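Local coordinates for protein Phikz039 (Pseudomonas phage phikz, PDB 3ZBQ) that is a phage tubulin-like protein (PhuZ) of the tubulin and FtsZ superfamily, with GDP bound in its nucleotide pocket, at residues A[17-29]-A[179-191]. Residues are numbered along the deposited sequence; the frame is centred on the assembly and turned at random.
Sequences FRIGELFHGYHED and NQNILEVLNALVI. With GDP (guanosine-5'-diphosphate), chain B.
Ile-19 and Phe-23, one helical turn apart, are the two knobs that join helix 17-23 to helix 179-191; the axes cross at -64° and come within 10.3 Å. No hydrogen bond spans the two segments, so apolar packing carries the contact. Ile-19 sits among Asn-179, Ile-182, Leu-183 and Leu-186, and its beta-branched chain sends two arms different ways: CG2 meets Leu-186 CD1 at 3.6 Å, while CD1 reaches the Asn-179 amide. With CG anti to the backbone N (chi1 -171°), the flat Phe-23 ring extends across the partner helix and offers both face and edge. Leu-186 CB makes a CH-pi contact over one face, 3.9 Å from the ring centroid, and Val-190 CG2 meets the edge at CZ. Tyr-26 CB lies against the rim of the opposite face, brought back by the type II turn 23-26, where Gly-25 takes a positive phi. At the solvent-exposed margin Leu-22 brings CB to 3.9 Å from Leu-183 CD1, while its CD1 reaches Asn-179 CB, the branched chain shielding the apolar centre. Farther along, Val-190 CG2 lies over a face of the His-27 ring, whose NE2 is hydrogen-bonded to Thr-7 O.

Polar side chains meet at GDP instead. Asn-179 OD1 accepts from guanine N1 at 2.6 Å and, weakly, from N2, a pairing suited to an amide oxygen. From the other helix, long Arg-18 reaches base and alpha-phosphate together, NH1 donating to N7 and O1A of GDP, each at 2.9 Å.

Within the tubulin-like fold, Ile-19 and Phe-23 also rest on Phe-11 and Ile-9 of strand 7-12, respectively, whereas helix 175-192 packs against strand 163-168 and, through Ala-188 and Leu-189, against strand 275-281.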
loop_
_atom_site.group_PDB
_atom_site.type_symbol
_atom_site.label_atom_id
_atom_site.label_comp_id
_atom_site.label_asym_id
_atom_site.label_seq_id
_atom_site.Cartn_x
_atom_site.Cartn_y
_atom_site.Cartn_z
ATOM N N PHE A 17 10.655 0.367 -3.737
ATOM C CA PHE A 17 12.050 0.793 -3.867
ATOM C C PHE A 17 12.193 2.149 -4.562
ATOM O O PHE A 17 13.005 2.981 -4.158
ATOM C CB PHE A 17 12.865 -0.266 -4.630
ATOM C CG PHE A 17 13.408 -1.372 -3.752
ATOM C CD1 PHE A 17 12.577 -2.045 -2.851
ATOM C CD2 PHE A 17 14.744 -1.743 -3.837
ATOM C CE1 PHE A 17 13.083 -3.075 -2.046
ATOM C CE2 PHE A 17 15.254 -2.759 -3.047
ATOM C CZ PHE A 17 14.428 -3.435 -2.157
ATOM N N ARG A 18 11.421 2.356 -5.626
ATOM C CA ARG A 18 11.497 3.596 -6.395
ATOM C C ARG A 18 10.966 4.785 -5.601
ATOM O O ARG A 18 11.565 5.862 -5.604
ATOM C CB ARG A 18 10.759 3.449 -7.729
ATOM C CG ARG A 18 11.540 2.613 -8.752
ATOM C CD ARG A 18 10.630 1.788 -9.662
ATOM N NE ARG A 18 11.237 0.499 -10.019
ATOM C CZ ARG A 18 10.543 -0.610 -10.267
ATOM N NH1 ARG A 18 9.214 -0.588 -10.218
ATOM N NH2 ARG A 18 11.177 -1.740 -10.574
ATOM N N ILE A 19 9.843 4.585 -4.925
ATOM C CA ILE A 19 9.299 5.626 -4.059
ATOM C C ILE A 19 10.297 5.940 -2.937
ATOM O O ILE A 19 10.537 7.104 -2.605
ATOM C CB ILE A 19 7.958 5.202 -3.452
ATOM C CG1 ILE A 19 6.880 5.080 -4.538
ATOM C CG2 ILE A 19 7.542 6.179 -2.352
ATOM C CD1 ILE A 19 6.626 6.371 -5.298
ATOM N N GLY A 20 10.887 4.896 -2.364
ATOM C CA GLY A 20 11.850 5.067 -1.283
ATOM C C GLY A 20 13.079 5.843 -1.722
ATOM O O GLY A 20 13.618 6.648 -0.977
ATOM N N GLU A 21 13.524 5.602 -2.949
ATOM C CA GLU A 21 14.665 6.331 -3.469
ATOM C C GLU A 21 14.329 7.808 -3.607
ATOM O O GLU A 21 15.157 8.660 -3.302
ATOM C CB GLU A 21 15.112 5.757 -4.818
ATOM C CG GLU A 21 16.314 6.482 -5.405
ATOM C CD GLU A 21 16.700 5.983 -6.789
ATOM O OE1 GLU A 21 15.955 5.164 -7.373
ATOM O OE2 GLU A 21 17.759 6.419 -7.292
ATOM N N LEU A 22 13.110 8.107 -4.052
ATOM C CA LEU A 22 12.661 9.495 -4.169
ATOM C C LEU A 22 12.459 10.142 -2.793
ATOM O O LEU A 22 12.600 11.350 -2.650
ATOM C CB LEU A 22 11.358 9.592 -4.974
ATOM C CG LEU A 22 11.434 9.155 -6.440
ATOM C CD1 LEU A 22 10.071 9.233 -7.121
ATOM C CD2 LEU A 22 12.451 10.008 -7.187
ATOM N N PHE A 23 12.139 9.327 -1.793
ATOM C CA PHE A 23 11.782 9.829 -0.464
ATOM C C PHE A 23 13.013 9.953 0.428
ATOM O O PHE A 23 12.930 10.429 1.564
ATOM C CB PHE A 23 10.764 8.887 0.186
ATOM C CG PHE A 23 10.160 9.422 1.458
ATOM C CD1 PHE A 23 9.350 10.550 1.434
ATOM C CD2 PHE A 23 10.393 8.791 2.672
ATOM C CE1 PHE A 23 8.776 11.041 2.602
ATOM C CE2 PHE A 23 9.826 9.280 3.847
ATOM C CZ PHE A 23 9.020 10.403 3.807
ATOM N N HIS A 24 14.161 9.530 -0.088
ATOM C CA HIS A 24 15.359 9.449 0.739
ATOM C C HIS A 24 15.766 10.786 1.361
ATOM O O HIS A 24 15.855 11.807 0.676
ATOM C CB HIS A 24 16.536 8.885 -0.041
ATOM C CG HIS A 24 17.808 8.883 0.744
ATOM N ND1 HIS A 24 18.079 7.946 1.718
ATOM C CD2 HIS A 24 18.861 9.734 0.732
ATOM C CE1 HIS A 24 19.257 8.206 2.257
ATOM N NE2 HIS A 24 19.752 9.285 1.677
ATOM N N GLY A 25 16.026 10.768 2.663
ATOM C CA GLY A 25 16.407 11.979 3.367
ATOM C C GLY A 25 15.243 12.611 4.104
ATOM O O GLY A 25 15.438 13.476 4.955
ATOM N N TYR A 26 14.027 12.179 3.781
ATOM C CA TYR A 26 12.840 12.695 4.459
ATOM C C TYR A 26 12.568 11.936 5.747
ATOM O O TYR A 26 11.779 12.376 6.588
ATOM C CB TYR A 26 11.626 12.622 3.539
ATOM C CG TYR A 26 11.571 13.735 2.528
ATOM C CD1 TYR A 26 12.400 13.732 1.411
ATOM C CD2 TYR A 26 10.698 14.803 2.699
ATOM C CE1 TYR A 26 12.355 14.758 0.489
ATOM C CE2 TYR A 26 10.643 15.831 1.784
ATOM C CZ TYR A 26 11.475 15.803 0.681
ATOM O OH TYR A 26 11.427 16.824 -0.236
ATOM N N HIS A 27 13.231 10.796 5.904
ATOM C CA HIS A 27 13.050 9.977 7.101
ATOM C C HIS A 27 14.164 8.952 7.205
ATOM O O HIS A 27 14.492 8.285 6.226
ATOM C CB HIS A 27 11.700 9.259 7.058
ATOM C CG HIS A 27 11.289 8.662 8.366
ATOM N ND1 HIS A 27 10.988 9.433 9.469
ATOM C CD2 HIS A 27 11.120 7.373 8.745
ATOM C CE1 HIS A 27 10.655 8.641 10.475
ATOM N NE2 HIS A 27 10.728 7.388 10.063
ATOM N N GLU A 28 14.738 8.815 8.392
ATOM C CA GLU A 28 15.880 7.926 8.570
ATOM C C GLU A 28 15.475 6.458 8.690
ATOM O O GLU A 28 16.139 5.567 8.144
ATOM C CB GLU A 28 16.698 8.353 9.792
ATOM C CG GLU A 28 17.444 9.666 9.613
ATOM C CD GLU A 28 18.091 10.153 10.899
ATOM O OE1 GLU A 28 17.963 9.458 11.932
ATOM O OE2 GLU A 28 18.721 11.234 10.878
ATOM N N ASP A 29 14.371 6.207 9.386
ATOM C CA ASP A 29 14.016 4.842 9.774
ATOM C C ASP A 29 13.213 4.128 8.705
ATOM O O ASP A 29 12.040 3.800 8.896
ATOM C CB ASP A 29 13.251 4.857 11.099
ATOM C CG ASP A 29 14.071 5.456 12.226
ATOM O OD1 ASP A 29 15.272 5.130 12.310
ATOM O OD2 ASP A 29 13.523 6.253 13.011
ATOM N N ASN A 179 3.856 9.442 -8.292
ATOM C CA ASN A 179 4.952 9.403 -7.328
ATOM C C ASN A 179 5.008 10.661 -6.484
ATOM O O ASN A 179 5.227 10.607 -5.272
ATOM C CB ASN A 179 6.290 9.190 -8.033
ATOM C CG ASN A 179 6.364 7.863 -8.722
ATOM O OD1 ASN A 179 5.523 7.000 -8.496
ATOM N ND2 ASN A 179 7.372 7.681 -9.571
ATOM N N GLN A 180 4.814 11.805 -7.131
ATOM C CA GLN A 180 4.830 13.072 -6.409
ATOM C C GLN A 180 3.700 13.153 -5.382
ATOM O O GLN A 180 3.909 13.622 -4.252
ATOM C CB GLN A 180 4.770 14.251 -7.387
ATOM C CG GLN A 180 4.741 15.624 -6.707
ATOM C CD GLN A 180 5.955 15.882 -5.816
ATOM O OE1 GLN A 180 5.831 16.460 -4.733
ATOM N NE2 GLN A 180 7.126 15.460 -6.270
ATOM N N ASN A 181 2.506 12.699 -5.757
ATOM C CA ASN A 181 1.409 12.673 -4.795
ATOM C C ASN A 181 1.725 11.751 -3.623
ATOM O O ASN A 181 1.451 12.074 -2.469
ATOM C CB ASN A 181 0.067 12.300 -5.436
ATOM C CG ASN A 181 -1.129 12.710 -4.558
ATOM O OD1 ASN A 181 -1.846 11.867 -4.009
ATOM N ND2 ASN A 181 -1.327 14.016 -4.414
ATOM N N ILE A 182 2.342 10.617 -3.918
ATOM C CA ILE A 182 2.731 9.688 -2.865
ATOM C C ILE A 182 3.760 10.293 -1.904
ATOM O O ILE A 182 3.656 10.120 -0.691
ATOM C CB ILE A 182 3.234 8.358 -3.471
ATOM C CG1 ILE A 182 2.034 7.562 -4.017
ATOM C CG2 ILE A 182 4.004 7.559 -2.423
ATOM C CD1 ILE A 182 2.411 6.313 -4.807
ATOM N N LEU A 183 4.747 11.012 -2.434
ATOM C CA LEU A 183 5.754 11.654 -1.581
ATOM C C LEU A 183 5.099 12.677 -0.660
ATOM O O LEU A 183 5.437 12.784 0.535
ATOM C CB LEU A 183 6.824 12.330 -2.434
ATOM C CG LEU A 183 7.595 11.363 -3.327
ATOM C CD1 LEU A 183 8.528 12.131 -4.240
ATOM C CD2 LEU A 183 8.373 10.348 -2.494
ATOM N N GLU A 184 4.152 13.429 -1.216
ATOM C CA GLU A 184 3.403 14.390 -0.414
ATOM C C GLU A 184 2.706 13.689 0.748
ATOM O O GLU A 184 2.671 14.208 1.866
ATOM C CB GLU A 184 2.378 15.131 -1.280
ATOM C CG GLU A 184 2.995 16.075 -2.293
ATOM C CD GLU A 184 2.485 17.491 -2.149
ATOM O OE1 GLU A 184 1.263 17.663 -1.926
ATOM O OE2 GLU A 184 3.311 18.429 -2.248
ATOM N N VAL A 185 2.150 12.510 0.490
ATOM C CA VAL A 185 1.466 11.748 1.531
ATOM C C VAL A 185 2.447 11.232 2.587
ATOM O O VAL A 185 2.200 11.364 3.782
ATOM C CB VAL A 185 0.643 10.582 0.934
ATOM C CG1 VAL A 185 0.230 9.591 2.016
ATOM C CG2 VAL A 185 -0.582 11.117 0.186
ATOM N N LEU A 186 3.560 10.652 2.141
ATOM C CA LEU A 186 4.573 10.127 3.062
ATOM C C LEU A 186 5.126 11.243 3.947
ATOM O O LEU A 186 5.265 11.087 5.174
ATOM C CB LEU A 186 5.697 9.433 2.280
ATOM C CG LEU A 186 5.300 8.131 1.595
ATOM C CD1 LEU A 186 6.440 7.607 0.725
ATOM C CD2 LEU A 186 4.896 7.097 2.635
ATOM N N ASN A 187 5.405 12.390 3.341
ATOM C CA ASN A 187 5.841 13.538 4.119
ATOM C C ASN A 187 4.812 13.944 5.163
ATOM O O ASN A 187 5.157 14.226 6.313
ATOM C CB ASN A 187 6.144 14.727 3.213
ATOM C CG ASN A 187 6.655 15.917 3.988
ATOM O OD1 ASN A 187 6.069 17.003 3.947
ATOM N ND2 ASN A 187 7.746 15.715 4.725
ATOM N N ALA A 188 3.545 13.983 4.767
ATOM C CA ALA A 188 2.499 14.407 5.699
ATOM C C ALA A 188 2.378 13.408 6.842
ATOM O O ALA A 188 2.251 13.789 8.009
ATOM C CB ALA A 188 1.175 14.557 4.975
ATOM N N LEU A 189 2.413 12.125 6.502
ATOM C CA LEU A 189 2.299 11.066 7.498
ATOM C C LEU A 189 3.446 11.099 8.506
ATOM O O LEU A 189 3.221 10.990 9.720
ATOM C CB LEU A 189 2.215 9.700 6.803
ATOM C CG LEU A 189 0.864 9.382 6.144
ATOM C CD1 LEU A 189 0.929 8.029 5.427
ATOM C CD2 LEU A 189 -0.277 9.401 7.172
ATOM N N VAL A 190 4.670 11.260 8.009
ATOM C CA VAL A 190 5.830 11.362 8.895
ATOM C C VAL A 190 5.656 12.511 9.901
ATOM O O VAL A 190 5.938 12.346 11.093
ATOM C CB VAL A 190 7.133 11.518 8.094
ATOM C CG1 VAL A 190 8.268 11.926 9.005
ATOM C CG2 VAL A 190 7.468 10.208 7.377
ATOM N N ILE A 191 5.190 13.667 9.430
ATOM C CA ILE A 191 4.876 14.789 10.333
ATOM C C ILE A 191 3.793 14.408 11.351
ATOM O O ILE A 191 3.945 14.650 12.569
ATOM C CB ILE A 191 4.422 16.047 9.537
ATOM C CG1 ILE A 191 5.571 16.603 8.689
ATOM C CG2 ILE A 191 3.882 17.134 10.472
ATOM C CD1 ILE A 191 5.146 17.689 7.717
HETATM P PB GDP B . 6.887 -5.840 -7.797
HETATM O O1B GDP B . 8.375 -5.610 -7.726
HETATM O O2B GDP B . 6.222 -5.405 -6.506
HETATM O O3B GDP B . 6.554 -7.280 -8.101
HETATM O O3A GDP B . 6.224 -4.977 -8.981
HETATM P PA GDP B . 6.532 -3.436 -9.320
HETATM O O1A GDP B . 7.953 -3.116 -9.719
HETATM O O2A GDP B . 6.073 -2.554 -8.177
HETATM O "O5'" GDP B . 5.591 -3.195 -10.585
HETATM C "C5'" GDP B . 4.198 -3.475 -10.537
HETATM C "C4'" GDP B . 3.431 -2.284 -11.107
HETATM O "O4'" GDP B . 3.562 -1.170 -10.223
HETATM C "C3'" GDP B . 3.962 -1.786 -12.438
HETATM O "O3'" GDP B . 3.345 -2.505 -13.518
HETATM C "C2'" GDP B . 3.576 -0.327 -12.426
HETATM O "O2'" GDP B . 2.208 -0.195 -12.817
HETATM C "C1'" GDP B . 3.597 0.050 -10.963
HETATM N N9 GDP B . 4.844 0.745 -10.579
HETATM C C8 GDP B . 6.082 0.228 -10.452
HETATM N N7 GDP B . 6.965 1.179 -10.059
HETATM C C5 GDP B . 6.282 2.332 -9.909
HETATM C C6 GDP B . 6.589 3.727 -9.517
HETATM O O6 GDP B . 7.755 4.072 -9.196
HETATM N N1 GDP B . 5.566 4.601 -9.497
HETATM C C2 GDP B . 4.303 4.258 -9.828
HETATM N N2 GDP B . 3.318 5.190 -9.804
HETATM N N3 GDP B . 3.955 3.007 -10.194
HETATM C C4 GDP B . 4.887 2.031 -10.252
#